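Local coordinates for MutS2 protein (Thermus thermophilus, PDB 2ZQE) that probably acts as a DNA endonuclease through its Smr domain and is linked to suppression of homologous recombination, at residues E53-D58 with E62-A67. Residues are numbered along the deposited sequence; the frame is centred on the assembly and turned at random.
Sequences EALRRD and ESFADA
Phe-64 alone carries the strand's side of this contact, and it sets its rim atom over one flat face of the Arg-56 guanidinium, the two planes 69° apart, instead of stacking on it. Phe-64 CZ stands 3.7 Å from the guanidinium plane, toward the rim of the group. Arg-56 CG meets the ring edge, 3.8 Å from Phe-64 CZ; the arginine's methylenes thus give the ring an apolar neighbour while its exposed, charged end reaches Glu-53. Leu-55 covers one ring face. Leu-55 CB comes within 3.6 Å of Phe-64 CD2, while Leu-55 CD1 rests 3.9 Å from Phe-64 CG. With Phe-64 CG between its backbone N and carbonyl carbon (chi1 66°), the long flat ring spans the gap from edge strand 61-66 to helix 46-57. Leu-55, apolar and buried between helix and sheet, also touches Val-79 and Leu-38 on neighbouring strands of this alpha/beta domain. Glu-53, one turn earlier, holds the cation by a bent hydrogen bond within a salt bridge, Arg-56 NH1 to Glu-53 OE1 2.9 Å (N-H...O 141°). Were Phe-64 replaced by an alanine, Leu-55 would probably lose the ring that packs on it, and the Arg-56 stem its apolar support. No hydrogen bond crosses between the segments; helix and strand cohere here through van der Waals packing, while the arginine's charge is probably balanced largely by Glu-53, with solvent at hand.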
loop_
_atom_site.group_PDB
_atom_site.type_symbol
_atom_site.label_atom_id
_atom_site.label_comp_id
_atom_site.label_asym_id
_atom_site.label_seq_id
_atom_site.Cartn_x
_atom_site.Cartn_y
_atom_site.Cartn_z
ATOM N N GLU A 53 2.104 -8.018 -4.513
ATOM C CA GLU A 53 2.723 -8.392 -5.790
ATOM C C GLU A 53 2.952 -7.168 -6.707
ATOM O O GLU A 53 4.011 -7.025 -7.344
ATOM C CB GLU A 53 1.916 -9.500 -6.480
ATOM C CG GLU A 53 2.588 -10.039 -7.747
ATOM C CD GLU A 53 3.905 -10.801 -7.522
ATOM O OE1 GLU A 53 4.285 -11.126 -6.374
ATOM O OE2 GLU A 53 4.570 -11.101 -8.545
ATOM N N ALA A 54 1.976 -6.257 -6.744
ATOM C CA ALA A 54 2.155 -5.010 -7.492
ATOM C C ALA A 54 3.366 -4.208 -6.986
ATOM O O ALA A 54 4.155 -3.647 -7.782
ATOM C CB ALA A 54 0.890 -4.172 -7.435
ATOM N N LEU A 55 3.537 -4.177 -5.662
ATOM C CA LEU A 55 4.635 -3.412 -5.049
ATOM C C LEU A 55 5.992 -4.017 -5.386
ATOM O O LEU A 55 6.958 -3.282 -5.585
ATOM C CB LEU A 55 4.459 -3.335 -3.533
ATOM C CG LEU A 55 3.259 -2.520 -3.040
ATOM C CD1 LEU A 55 3.066 -2.692 -1.526
ATOM C CD2 LEU A 55 3.357 -1.007 -3.422
ATOM N N ARG A 56 6.054 -5.345 -5.456
ATOM C CA ARG A 56 7.285 -6.024 -5.894
ATOM C C ARG A 56 7.761 -5.533 -7.252
ATOM O O ARG A 56 8.977 -5.435 -7.483
ATOM C CB ARG A 56 7.113 -7.551 -5.946
ATOM C CG ARG A 56 6.883 -8.141 -4.552
ATOM C CD ARG A 56 6.955 -9.666 -4.550
ATOM N NE ARG A 56 6.703 -10.102 -3.178
ATOM C CZ ARG A 56 5.516 -10.495 -2.718
ATOM N NH1 ARG A 56 4.465 -10.569 -3.528
ATOM N NH2 ARG A 56 5.381 -10.798 -1.431
ATOM N N ARG A 57 6.810 -5.201 -8.131
ATOM C CA ARG A 57 7.116 -4.815 -9.510
ATOM C C ARG A 57 7.271 -3.308 -9.691
ATOM O O ARG A 57 7.632 -2.833 -10.776
ATOM C CB ARG A 57 5.993 -5.311 -10.434
ATOM C CG ARG A 57 5.785 -6.802 -10.426
ATOM C CD ARG A 57 4.415 -7.186 -10.954
ATOM N NE ARG A 57 4.344 -7.240 -12.411
ATOM C CZ ARG A 57 4.027 -6.213 -13.201
ATOM N NH1 ARG A 57 3.753 -5.018 -12.687
ATOM N NH2 ARG A 57 3.979 -6.387 -14.518
ATOM N N ASP A 58 7.025 -2.552 -8.623
ATOM C CA ASP A 58 6.934 -1.102 -8.720
ATOM C C ASP A 58 8.254 -0.390 -8.416
ATOM O O ASP A 58 8.762 -0.444 -7.295
ATOM C CB ASP A 58 5.822 -0.584 -7.805
ATOM C CG ASP A 58 5.313 0.779 -8.232
ATOM O OD1 ASP A 58 6.134 1.702 -8.418
ATOM O OD2 ASP A 58 4.085 0.925 -8.421
ATOM N N GLU A 62 10.932 1.169 -2.394
ATOM C CA GLU A 62 12.174 0.634 -1.852
ATOM C C GLU A 62 11.911 -0.694 -1.136
ATOM O O GLU A 62 12.583 -1.689 -1.390
ATOM C CB GLU A 62 12.831 1.630 -0.920
ATOM C CG GLU A 62 14.162 1.134 -0.396
ATOM C CD GLU A 62 14.942 2.209 0.297
ATOM O OE1 GLU A 62 14.507 2.640 1.392
ATOM O OE2 GLU A 62 15.998 2.605 -0.256
ATOM N N SER A 63 10.944 -0.695 -0.222
ATOM C CA SER A 63 10.585 -1.928 0.478
ATOM C C SER A 63 9.161 -1.816 1.001
ATOM O O SER A 63 8.580 -0.731 1.005
ATOM C CB SER A 63 11.568 -2.207 1.621
ATOM O OG SER A 63 11.514 -1.187 2.617
ATOM N N PHE A 64 8.581 -2.943 1.383
ATOM C CA PHE A 64 7.253 -2.922 1.999
ATOM C C PHE A 64 7.136 -4.084 2.960
ATOM O O PHE A 64 7.882 -5.067 2.849
ATOM C CB PHE A 64 6.150 -2.998 0.931
ATOM C CG PHE A 64 6.127 -4.310 0.198
ATOM C CD1 PHE A 64 5.438 -5.402 0.726
ATOM C CD2 PHE A 64 6.810 -4.459 -1.007
ATOM C CE1 PHE A 64 5.427 -6.638 0.054
ATOM C CE2 PHE A 64 6.805 -5.677 -1.676
ATOM C CZ PHE A 64 6.117 -6.764 -1.146
ATOM N N ALA A 65 6.196 -3.969 3.896
ATOM C CA ALA A 65 5.954 -5.012 4.898
ATOM C C ALA A 65 4.592 -4.802 5.517
ATOM O O ALA A 65 4.059 -3.697 5.478
ATOM C CB ALA A 65 7.005 -4.942 5.989
ATOM N N ASP A 66 4.015 -5.870 6.059
ATOM C CA ASP A 66 2.828 -5.724 6.905
ATOM C C ASP A 66 3.162 -4.799 8.060
ATOM O O ASP A 66 4.295 -4.827 8.589
ATOM C CB ASP A 66 2.428 -7.084 7.487
ATOM C CG ASP A 66 1.931 -8.038 6.435
ATOM O OD1 ASP A 66 0.990 -7.654 5.706
ATOM O OD2 ASP A 66 2.472 -9.168 6.361
ATOM N N ALA A 67 2.185 -3.985 8.444
ATOM C CA ALA A 67 2.257 -3.217 9.690
ATOM C C ALA A 67 2.356 -4.208 10.863
ATOM O O ALA A 67 1.855 -5.345 10.775
ATOM C CB ALA A 67 1.040 -2.324 9.841
#